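PDB 4YHE: GH5 from Bacteroidetes bacterium AC2a, which acts as a cellulase of glycoside hydrolase family 5, probably cutting beta-1,4-glucosidic bonds within cellulose chains. Local coordinates for residues A[83-86]-A[87-91]; A[176-179]-A[180-183]; A[318-321]-A[322-326]; A[301-304]-A[305-308]. One frame throughout, in Å; residues are numbered along the deposited sequence.

Overall arrangement
All four contacts are local, each within one continuous stretch of the outer layer of an eight-stranded beta/alpha barrel, and show how a helix is treated differently at its start, middle and end. Interaction 1 lies within helix 78-93, partly buried, and combines apolar packing with polar side chains on the outer side. Interaction 2, a surface contact on the opposite side of the chain's centre, starts helix 181-199 with a carboxylate, two glycines and two waters. Interactions 4 and 3, both partly buried, interaction 3 more so, hold the two ends of helix 304-323, centres 25 Å apart: a serine cap opens it at 301-308, and a Schellman motif with a salt bridge closes it at 318-326.

Interaction 1 (A[83-86]-A[87-91]); sequences RVDE and LVHMA
The guanidinium of R83 carries the methyl CD2 of L87 over the centre of one face, 3.6 Å above the plane, while the imidazole of H89 has V88 CG1 over one face, offset toward the rim, and D85 at its edge. All belong to helix 78-93, the crossover helix of the beta-alpha-beta unit between strands 57-60 and 97-101 of the barrel. R83 reaches L87 because its chain bends at chi2 (58°), laying the flat group across the leucine. Its NE makes a salt bridge with E34, and M90 CE approaches NH1 obliquely at 3.9 Å. V88 and A91 face strand 97-101, with V84 CG1 4.3 Å from V88 CG2.

On the outer side, D85 OD2 pairs with R149, and H89 NE2 is hydrogen-bonded to D153. Replacing H89 with an alanine would probably leave D153 without this mate and deprive D85 O of one of its two donors. That carbonyl oxygen takes the ordinary helical bond from H89 N at 3.1 Å and, on the opposite face of its plane, a second bond from ring nitrogen H89 ND1 at 2.9 Å.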
loop_
_atom_site.group_PDB
_atom_site.type_symbol
_atom_site.label_atom_id
_atom_site.label_comp_id
_atom_site.label_asym_id
_atom_site.label_seq_id
_atom_site.Cartn_x
_atom_site.Cartn_y
_atom_site.Cartn_z
ATOM N N ARG A 83 -10.184 -18.174 -2.498
ATOM C CA ARG A 83 -10.298 -17.062 -3.429
ATOM C C ARG A 83 -9.032 -16.212 -3.423
ATOM O O ARG A 83 -8.534 -15.838 -4.486
ATOM C CB ARG A 83 -11.526 -16.221 -3.097
ATOM C CG ARG A 83 -11.737 -15.010 -3.969
ATOM C CD ARG A 83 -11.846 -15.358 -5.443
ATOM N NE ARG A 83 -12.176 -14.170 -6.233
ATOM C CZ ARG A 83 -12.078 -14.104 -7.557
ATOM N NH1 ARG A 83 -11.675 -15.160 -8.242
ATOM N NH2 ARG A 83 -12.411 -13.004 -8.200
ATOM N N VAL A 84 -8.499 -15.942 -2.232
ATOM C CA VAL A 84 -7.208 -15.258 -2.113
ATOM C C VAL A 84 -6.148 -16.052 -2.884
ATOM O O VAL A 84 -5.421 -15.474 -3.713
ATOM C CB VAL A 84 -6.749 -15.055 -0.658
ATOM C CG1 VAL A 84 -5.373 -14.378 -0.640
ATOM C CG2 VAL A 84 -7.747 -14.223 0.109
ATOM N N ASP A 85 -6.124 -17.378 -2.664
ATOM C CA ASP A 85 -5.212 -18.298 -3.379
ATOM C C ASP A 85 -5.374 -18.185 -4.885
ATOM O O ASP A 85 -4.388 -18.088 -5.623
ATOM C CB ASP A 85 -5.494 -19.748 -2.912
ATOM C CG ASP A 85 -4.406 -20.755 -3.285
ATOM O OD1 ASP A 85 -3.516 -20.489 -4.114
ATOM O OD2 ASP A 85 -4.492 -21.866 -2.703
ATOM N N GLU A 86 -6.619 -18.185 -5.345
ATOM C CA GLU A 86 -6.895 -18.100 -6.791
ATOM C C GLU A 86 -6.435 -16.788 -7.405
ATOM O O GLU A 86 -5.800 -16.768 -8.471
ATOM C CB GLU A 86 -8.396 -18.305 -7.081
ATOM C CG GLU A 86 -8.833 -19.766 -7.064
ATOM C CD GLU A 86 -9.176 -20.335 -8.457
ATOM O OE1 GLU A 86 -9.875 -19.664 -9.274
ATOM O OE2 GLU A 86 -8.762 -21.487 -8.724
ATOM N N LEU A 87 -6.741 -15.685 -6.731
ATOM C CA LEU A 87 -6.327 -14.355 -7.233
ATOM C C LEU A 87 -4.804 -14.218 -7.338
ATOM O O LEU A 87 -4.274 -13.731 -8.355
ATOM C CB LEU A 87 -6.870 -13.275 -6.304
ATOM C CG LEU A 87 -8.392 -13.121 -6.322
ATOM C CD1 LEU A 87 -8.816 -12.304 -5.125
ATOM C CD2 LEU A 87 -8.826 -12.483 -7.628
ATOM N N VAL A 88 -4.125 -14.659 -6.280
ATOM C CA VAL A 88 -2.673 -14.663 -6.213
ATOM C C VAL A 88 -2.107 -15.395 -7.429
ATOM O O VAL A 88 -1.181 -14.930 -8.095
ATOM C CB VAL A 88 -2.229 -15.334 -4.887
ATOM C CG1 VAL A 88 -0.798 -15.809 -4.912
ATOM C CG2 VAL A 88 -2.423 -14.379 -3.728
ATOM N N HIS A 89 -2.696 -16.545 -7.738
ATOM C CA HIS A 89 -2.176 -17.356 -8.853
ATOM C C HIS A 89 -2.568 -16.866 -10.232
ATOM O O HIS A 89 -1.797 -17.051 -11.186
ATOM C CB HIS A 89 -2.463 -18.844 -8.580
ATOM C CG HIS A 89 -1.589 -19.410 -7.508
ATOM N ND1 HIS A 89 -1.995 -19.539 -6.194
ATOM C CD2 HIS A 89 -0.288 -19.802 -7.541
ATOM C CE1 HIS A 89 -0.997 -20.028 -5.481
ATOM N NE2 HIS A 89 0.048 -20.190 -6.273
ATOM N N MET A 90 -3.702 -16.155 -10.363
ATOM C CA MET A 90 -3.981 -15.415 -11.608
ATOM C C MET A 90 -2.928 -14.335 -11.858
ATOM O O MET A 90 -2.415 -14.175 -12.977
ATOM C CB MET A 90 -5.360 -14.746 -11.582
ATOM C CG MET A 90 -6.559 -15.676 -11.480
ATOM S SD MET A 90 -8.074 -14.713 -11.297
ATOM C CE MET A 90 -9.350 -15.974 -11.275
ATOM N N ALA A 91 -2.626 -13.570 -10.804
ATOM C CA ALA A 91 -1.591 -12.545 -10.864
ATOM C C ALA A 91 -0.229 -13.134 -11.290
ATOM O O ALA A 91 0.462 -12.557 -12.141
ATOM C CB ALA A 91 -1.461 -11.868 -9.508
#

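Interaction 2 (A[176-179]-A[180-183]); sequences RRDG and GAQY
With D178 CG lodged between its own backbone N and carbonyl carbon (chi1 67°), the carboxylate folds forward over the turn and lies against the backbone of G180, A181 and Q182. There OD2 accepts a bond from Q182 N at 2.9 Å, on its syn side but 33° out of the carboxylate plane, while OD1 takes a weak one from G180 N at 3.1 Å. The Q182 side chain, extended beyond CG, crosses that of D178 at about a right angle, the amide and carboxylate planes perpendicular. Water 2 joins D178 OD2 to Q182 NE2, and the amide is held further by Y214 and D167. Water 1 donates to D178 OD1 and accepts from Y183 N, sitting 3.1 Å above the Y183 ring plane toward its rim. With an alanine at D178, Q182 N is likely to lose its acceptor and both waters one of their anchors. Both glycines have positive phi, and a CB on G180 would clash with G179 O. The bond from A181 N to D178 O closes a type I' beta turn whose third residue, G180, is also the N-cap of barrel helix 181-199.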
loop_
_atom_site.group_PDB
_atom_site.type_symbol
_atom_site.label_atom_id
_atom_site.label_comp_id
_atom_site.label_asym_id
_atom_site.label_seq_id
_atom_site.Cartn_x
_atom_site.Cartn_y
_atom_site.Cartn_z
ATOM N N ARG A 176 1.378 11.031 19.459
ATOM C CA ARG A 176 2.445 12.020 19.655
ATOM C C ARG A 176 2.697 12.402 21.125
ATOM O O ARG A 176 3.639 13.128 21.413
ATOM C CB ARG A 176 2.152 13.263 18.807
ATOM C CG ARG A 176 2.320 13.009 17.312
ATOM C CD ARG A 176 2.106 14.250 16.464
ATOM N NE ARG A 176 2.028 13.890 15.050
ATOM C CZ ARG A 176 3.074 13.762 14.232
ATOM N NH1 ARG A 176 4.321 13.986 14.664
ATOM N NH2 ARG A 176 2.869 13.397 12.967
ATOM N N ARG A 177 1.877 11.906 22.052
ATOM C CA ARG A 177 2.014 12.314 23.447
ATOM C C ARG A 177 1.845 11.218 24.486
ATOM O O ARG A 177 1.803 11.512 25.681
ATOM C CB ARG A 177 1.094 13.494 23.759
ATOM C CG ARG A 177 -0.281 13.430 23.139
ATOM C CD ARG A 177 -1.005 14.760 23.298
ATOM N NE ARG A 177 -2.273 14.772 22.569
ATOM C CZ ARG A 177 -2.435 15.145 21.294
ATOM N NH1 ARG A 177 -1.406 15.547 20.550
ATOM N NH2 ARG A 177 -3.648 15.114 20.749
ATOM N N ASP A 178 1.807 9.960 24.057
ATOM C CA ASP A 178 1.627 8.834 24.976
ATOM C C ASP A 178 2.943 8.147 25.330
ATOM O O ASP A 178 2.976 6.955 25.657
ATOM C CB ASP A 178 0.646 7.814 24.381
ATOM C CG ASP A 178 1.208 7.108 23.102
ATOM O OD1 ASP A 178 2.276 7.546 22.599
ATOM O OD2 ASP A 178 0.583 6.112 22.631
ATOM N N GLY A 179 4.051 8.870 25.224
ATOM C CA GLY A 179 5.348 8.275 25.498
ATOM C C GLY A 179 5.714 7.107 24.591
ATOM O O GLY A 179 6.417 6.175 25.011
ATOM N N GLY A 180 5.231 7.143 23.347
ATOM C CA GLY A 180 5.527 6.097 22.366
ATOM C C GLY A 180 4.855 4.762 22.623
ATOM O O GLY A 180 5.268 3.759 22.079
ATOM N N ALA A 181 3.788 4.727 23.429
ATOM C CA ALA A 181 3.133 3.481 23.715
ATOM C C ALA A 181 2.498 2.857 22.461
ATOM O O ALA A 181 2.670 1.659 22.210
ATOM C CB ALA A 181 2.084 3.680 24.828
ATOM N N GLN A 182 1.789 3.657 21.663
ATOM C CA GLN A 182 1.187 3.134 20.425
ATOM C C GLN A 182 2.257 2.644 19.448
ATOM O O GLN A 182 2.117 1.549 18.852
ATOM C CB GLN A 182 0.279 4.157 19.755
ATOM C CG GLN A 182 -1.087 4.297 20.417
ATOM C CD GLN A 182 -1.938 5.306 19.706
ATOM O OE1 GLN A 182 -2.184 5.197 18.492
ATOM N NE2 GLN A 182 -2.334 6.345 20.416
ATOM N N TYR A 183 3.346 3.393 19.318
ATOM C CA TYR A 183 4.411 2.955 18.404
ATOM C C TYR A 183 5.030 1.649 18.878
ATOM O O TYR A 183 5.367 0.788 18.079
ATOM C CB TYR A 183 5.515 3.988 18.280
ATOM C CG TYR A 183 5.065 5.337 17.842
ATOM C CD1 TYR A 183 4.118 5.492 16.852
ATOM C CD2 TYR A 183 5.572 6.477 18.443
ATOM C CE1 TYR A 183 3.730 6.755 16.443
ATOM C CE2 TYR A 183 5.171 7.723 18.072
ATOM C CZ TYR A 183 4.250 7.865 17.083
ATOM O OH TYR A 183 3.838 9.109 16.728
HETATM O O HOH W 1 3.038 6.308 20.259
HETATM O O HOH W 2 -1.795 5.846 23.546
#

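Interaction 3 (A[318-321]-A[322-326]); sequences CKAM and RDRRI
M321 CB and I326 CB meet 4.2 Å apart, where helix 304-323 ends in a Schellman motif and the chain turns into barrel strand 327-332. The signature is complete: I326 N reaches back to M321 O at 2.9 Å, R325 N binds R322 O, and R325 takes the positive phi of the C-prime residue. M321 O also receives a weak bond from R324 N, while the I326 donor lies above its carbonyl plane rather than on a lone pair.

This inner side is the tightly packed part. M321 and I326 both rest on F293 of strand 291-296, C318 touches F296, and M321 also meets Y273 of helix 270-285.

The outward side is made of charges instead. K319, its CG anti to the backbone N and its chain bent at chi2 (54°), runs along the helix to D323, and NZ binds OD1 at 2.8 Å on the syn lone pair. D323 is exposed, but the lysine chain is buried against L377 and I380 of helix 377-382. R322 turns away from the turn to W368, in a cation-pi contact, and R325 makes a salt bridge with D4.

R324 folds back over the last helical turn. Its NE is hydrogen-bonded to N278, and its chain packs on L277 and V274. The guanidinium meets A320 O with its edge, NH1 lying 2.9 Å away in the carbonyl plane and on a lone pair, while R324 N gives the same oxygen only a weak bond.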
loop_
_atom_site.group_PDB
_atom_site.type_symbol
_atom_site.label_atom_id
_atom_site.label_comp_id
_atom_site.label_asym_id
_atom_site.label_seq_id
_atom_site.Cartn_x
_atom_site.Cartn_y
_atom_site.Cartn_z
ATOM N N CYS A 318 6.788 9.861 -9.334
ATOM C CA CYS A 318 7.222 8.539 -9.723
ATOM C C CYS A 318 8.693 8.571 -10.216
ATOM O O CYS A 318 9.420 7.613 -10.032
ATOM C CB CYS A 318 6.287 7.957 -10.764
ATOM S SG CYS A 318 4.601 7.622 -10.070
ATOM N N LYS A 319 9.089 9.671 -10.827
ATOM C CA LYS A 319 10.512 9.831 -11.226
ATOM C C LYS A 319 11.345 9.947 -9.964
ATOM O O LYS A 319 12.336 9.240 -9.773
ATOM C CB LYS A 319 10.720 11.038 -12.130
ATOM C CG LYS A 319 12.188 11.282 -12.466
ATOM C CD LYS A 319 12.846 10.050 -13.046
ATOM C CE LYS A 319 14.154 10.396 -13.787
ATOM N NZ LYS A 319 15.064 9.216 -13.802
ATOM N N ALA A 320 10.890 10.786 -9.046
ATOM C CA ALA A 320 11.598 10.925 -7.779
ATOM C C ALA A 320 11.769 9.585 -7.039
ATOM O O ALA A 320 12.804 9.327 -6.416
ATOM C CB ALA A 320 10.913 11.974 -6.894
ATOM N N MET A 321 10.754 8.716 -7.103
ATOM C CA MET A 321 10.819 7.416 -6.478
ATOM C C MET A 321 11.855 6.503 -7.150
ATOM O O MET A 321 12.683 5.916 -6.477
ATOM C CB MET A 321 9.434 6.723 -6.521
ATOM C CG MET A 321 8.398 7.383 -5.614
ATOM S SD MET A 321 6.734 6.807 -6.037
ATOM C CE MET A 321 5.742 7.863 -4.958
ATOM N N ARG A 322 11.771 6.383 -8.471
ATOM C CA ARG A 322 12.745 5.602 -9.226
ATOM C C ARG A 322 14.184 6.013 -8.874
ATOM O O ARG A 322 15.018 5.163 -8.598
ATOM C CB ARG A 322 12.502 5.799 -10.708
ATOM C CG ARG A 322 13.599 5.280 -11.627
ATOM C CD ARG A 322 13.738 3.768 -11.588
ATOM N NE ARG A 322 14.925 3.331 -12.334
ATOM C CZ ARG A 322 15.015 3.246 -13.658
ATOM N NH1 ARG A 322 13.986 3.512 -14.456
ATOM N NH2 ARG A 322 16.165 2.859 -14.197
ATOM N N ASP A 323 14.431 7.318 -8.859
ATOM C CA ASP A 323 15.768 7.848 -8.576
ATOM C C ASP A 323 16.265 7.493 -7.191
ATOM O O ASP A 323 17.464 7.438 -6.969
ATOM C CB ASP A 323 15.808 9.358 -8.802
ATOM C CG ASP A 323 15.712 9.732 -10.276
ATOM O OD1 ASP A 323 15.913 8.847 -11.124
ATOM O OD2 ASP A 323 15.388 10.886 -10.593
ATOM N N ARG A 324 15.331 7.234 -6.265
ATOM C CA ARG A 324 15.629 6.766 -4.923
ATOM C C ARG A 324 15.456 5.258 -4.738
ATOM O O ARG A 324 15.529 4.759 -3.626
ATOM C CB ARG A 324 14.748 7.560 -3.933
ATOM C CG ARG A 324 15.254 8.974 -3.748
ATOM C CD ARG A 324 14.230 10.015 -3.334
ATOM N NE ARG A 324 14.840 11.337 -3.442
ATOM C CZ ARG A 324 15.027 11.996 -4.584
ATOM N NH1 ARG A 324 14.577 11.509 -5.745
ATOM N NH2 ARG A 324 15.643 13.171 -4.568
ATOM N N ARG A 325 15.273 4.518 -5.838
ATOM C CA ARG A 325 15.134 3.052 -5.794
ATOM C C ARG A 325 13.913 2.553 -5.010
ATOM O O ARG A 325 13.930 1.476 -4.414
ATOM C CB ARG A 325 16.436 2.414 -5.271
ATOM C CG ARG A 325 17.614 2.875 -6.127
ATOM C CD ARG A 325 18.931 2.225 -5.778
ATOM N NE ARG A 325 19.931 2.878 -6.616
ATOM C CZ ARG A 325 21.058 2.330 -7.062
ATOM N NH1 ARG A 325 21.394 1.085 -6.737
ATOM N NH2 ARG A 325 21.856 3.058 -7.839
ATOM N N ILE A 326 12.878 3.362 -5.050
ATOM C CA ILE A 326 11.605 3.093 -4.375
ATOM C C ILE A 326 10.545 2.713 -5.425
ATOM O O ILE A 326 10.363 3.396 -6.426
ATOM C CB ILE A 326 11.176 4.322 -3.595
ATOM C CG1 ILE A 326 12.164 4.571 -2.447
ATOM C CG2 ILE A 326 9.772 4.127 -2.992
ATOM C CD1 ILE A 326 11.914 5.895 -1.751
#

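Interaction 4 (A[301-304]-A[305-308]); sequences RASK and ADEE
S303 and D306 face each other across the first turn of helix 304-323. The serine hydroxyl sits over the start of the helix, where OG accepts the bond from D306 N at 2.9 Å, almost straight at 169°. This makes S303 the N-cap. The D306 carboxylate turns back toward the cap, but only the bond to S303 OG is direct; in the other direction a water bridges the two residues, accepting from S303 N and donating to D306 OD2. The same oxygen forms a salt bridge with R389, the C-terminal residue.

R301 and E307 cross at about a right angle, their guanidinium and carboxylate planes 50° apart, and the charged groups do not pair. The glutamate instead uses OE1 to take R301's backbone N at 2.9 Å, met nearly along the C-O axis, while OE2 forms a salt bridge with R310. E307 has CG anti to its backbone N (chi1 -170°), which swings the carboxylate back to the incoming loop. The aliphatic start of R301 lies against the helix, CB 3.6 Å from D306 CB, and its guanidinium leads away to N255 and to Y248, with which it forms a cation-pi contact.

On the exposed flank, a second water donates both to K304 O and to E308 OE2. The stretch thus joins the loop after strand 291-296 to helix 304-323, with helix 246-249 receiving the arginine and the C-terminal residues S388 and R389 lying against D306.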
loop_
_atom_site.group_PDB
_atom_site.type_symbol
_atom_site.label_atom_id
_atom_site.label_comp_id
_atom_site.label_asym_id
_atom_site.label_seq_id
_atom_site.Cartn_x
_atom_site.Cartn_y
_atom_site.Cartn_z
ATOM N N ARG A 301 -9.662 14.303 -12.164
ATOM C CA ARG A 301 -10.302 15.615 -12.249
ATOM C C ARG A 301 -11.270 15.725 -13.416
ATOM O O ARG A 301 -11.023 15.152 -14.489
ATOM C CB ARG A 301 -9.228 16.695 -12.403
ATOM C CG ARG A 301 -8.057 16.528 -11.468
ATOM C CD ARG A 301 -8.417 16.739 -10.004
ATOM N NE ARG A 301 -7.575 15.899 -9.152
ATOM C CZ ARG A 301 -7.086 16.229 -7.956
ATOM N NH1 ARG A 301 -7.325 17.411 -7.402
ATOM N NH2 ARG A 301 -6.336 15.357 -7.304
ATOM N N ALA A 302 -12.315 16.535 -13.254
ATOM C CA ALA A 302 -13.298 16.735 -14.353
ATOM C C ALA A 302 -12.777 17.575 -15.540
ATOM O O ALA A 302 -12.993 17.243 -16.711
ATOM C CB ALA A 302 -14.601 17.299 -13.797
ATOM N N SER A 303 -12.029 18.621 -15.234
ATOM C CA SER A 303 -11.470 19.519 -16.246
ATOM C C SER A 303 -10.200 18.955 -16.854
ATOM O O SER A 303 -9.362 18.394 -16.158
ATOM C CB SER A 303 -11.239 20.910 -15.606
ATOM O OG SER A 303 -9.900 21.374 -15.714
ATOM N N LYS A 304 -10.028 19.091 -18.163
ATOM C CA LYS A 304 -8.806 18.594 -18.795
ATOM C C LYS A 304 -7.572 19.316 -18.310
ATOM O O LYS A 304 -6.514 18.718 -18.170
ATOM C CB LYS A 304 -8.864 18.759 -20.314
ATOM C CG LYS A 304 -9.850 17.832 -20.989
ATOM C CD LYS A 304 -9.643 17.835 -22.493
ATOM C CE LYS A 304 -10.649 16.919 -23.156
ATOM N NZ LYS A 304 -10.393 16.808 -24.615
ATOM N N ALA A 305 -7.675 20.622 -18.127
ATOM C CA ALA A 305 -6.544 21.398 -17.663
ATOM C C ALA A 305 -6.154 20.917 -16.256
ATOM O O ALA A 305 -4.966 20.727 -15.968
ATOM C CB ALA A 305 -6.864 22.895 -17.672
ATOM N N ASP A 306 -7.145 20.707 -15.382
ATOM C CA ASP A 306 -6.838 20.120 -14.058
ATOM C C ASP A 306 -6.213 18.709 -14.135
ATOM O O ASP A 306 -5.244 18.390 -13.407
ATOM C CB ASP A 306 -8.065 20.067 -13.129
ATOM C CG ASP A 306 -8.533 21.444 -12.660
ATOM O OD1 ASP A 306 -7.845 22.461 -12.868
ATOM O OD2 ASP A 306 -9.592 21.486 -12.011
ATOM N N GLU A 307 -6.747 17.885 -15.023
ATOM C CA GLU A 307 -6.205 16.551 -15.221
ATOM C C GLU A 307 -4.735 16.609 -15.609
ATOM O O GLU A 307 -3.983 15.756 -15.199
ATOM C CB GLU A 307 -7.031 15.731 -16.235
ATOM C CG GLU A 307 -6.657 14.238 -16.315
ATOM C CD GLU A 307 -7.029 13.414 -15.073
ATOM O OE1 GLU A 307 -7.547 13.996 -14.082
ATOM O OE2 GLU A 307 -6.808 12.173 -15.095
ATOM N N GLU A 308 -4.313 17.631 -16.356
ATOM C CA GLU A 308 -2.883 17.713 -16.708
ATOM C C GLU A 308 -1.995 17.860 -15.473
ATOM O O GLU A 308 -0.872 17.323 -15.432
ATOM C CB GLU A 308 -2.607 18.834 -17.717
ATOM C CG GLU A 308 -3.123 18.551 -19.142
ATOM C CD GLU A 308 -2.540 17.295 -19.763
ATOM O OE1 GLU A 308 -1.328 17.121 -19.725
ATOM O OE2 GLU A 308 -3.298 16.477 -20.295
HETATM O O HOH W 3 -11.706 19.730 -12.526
HETATM O O HOH W 4 -5.849 16.506 -19.671
#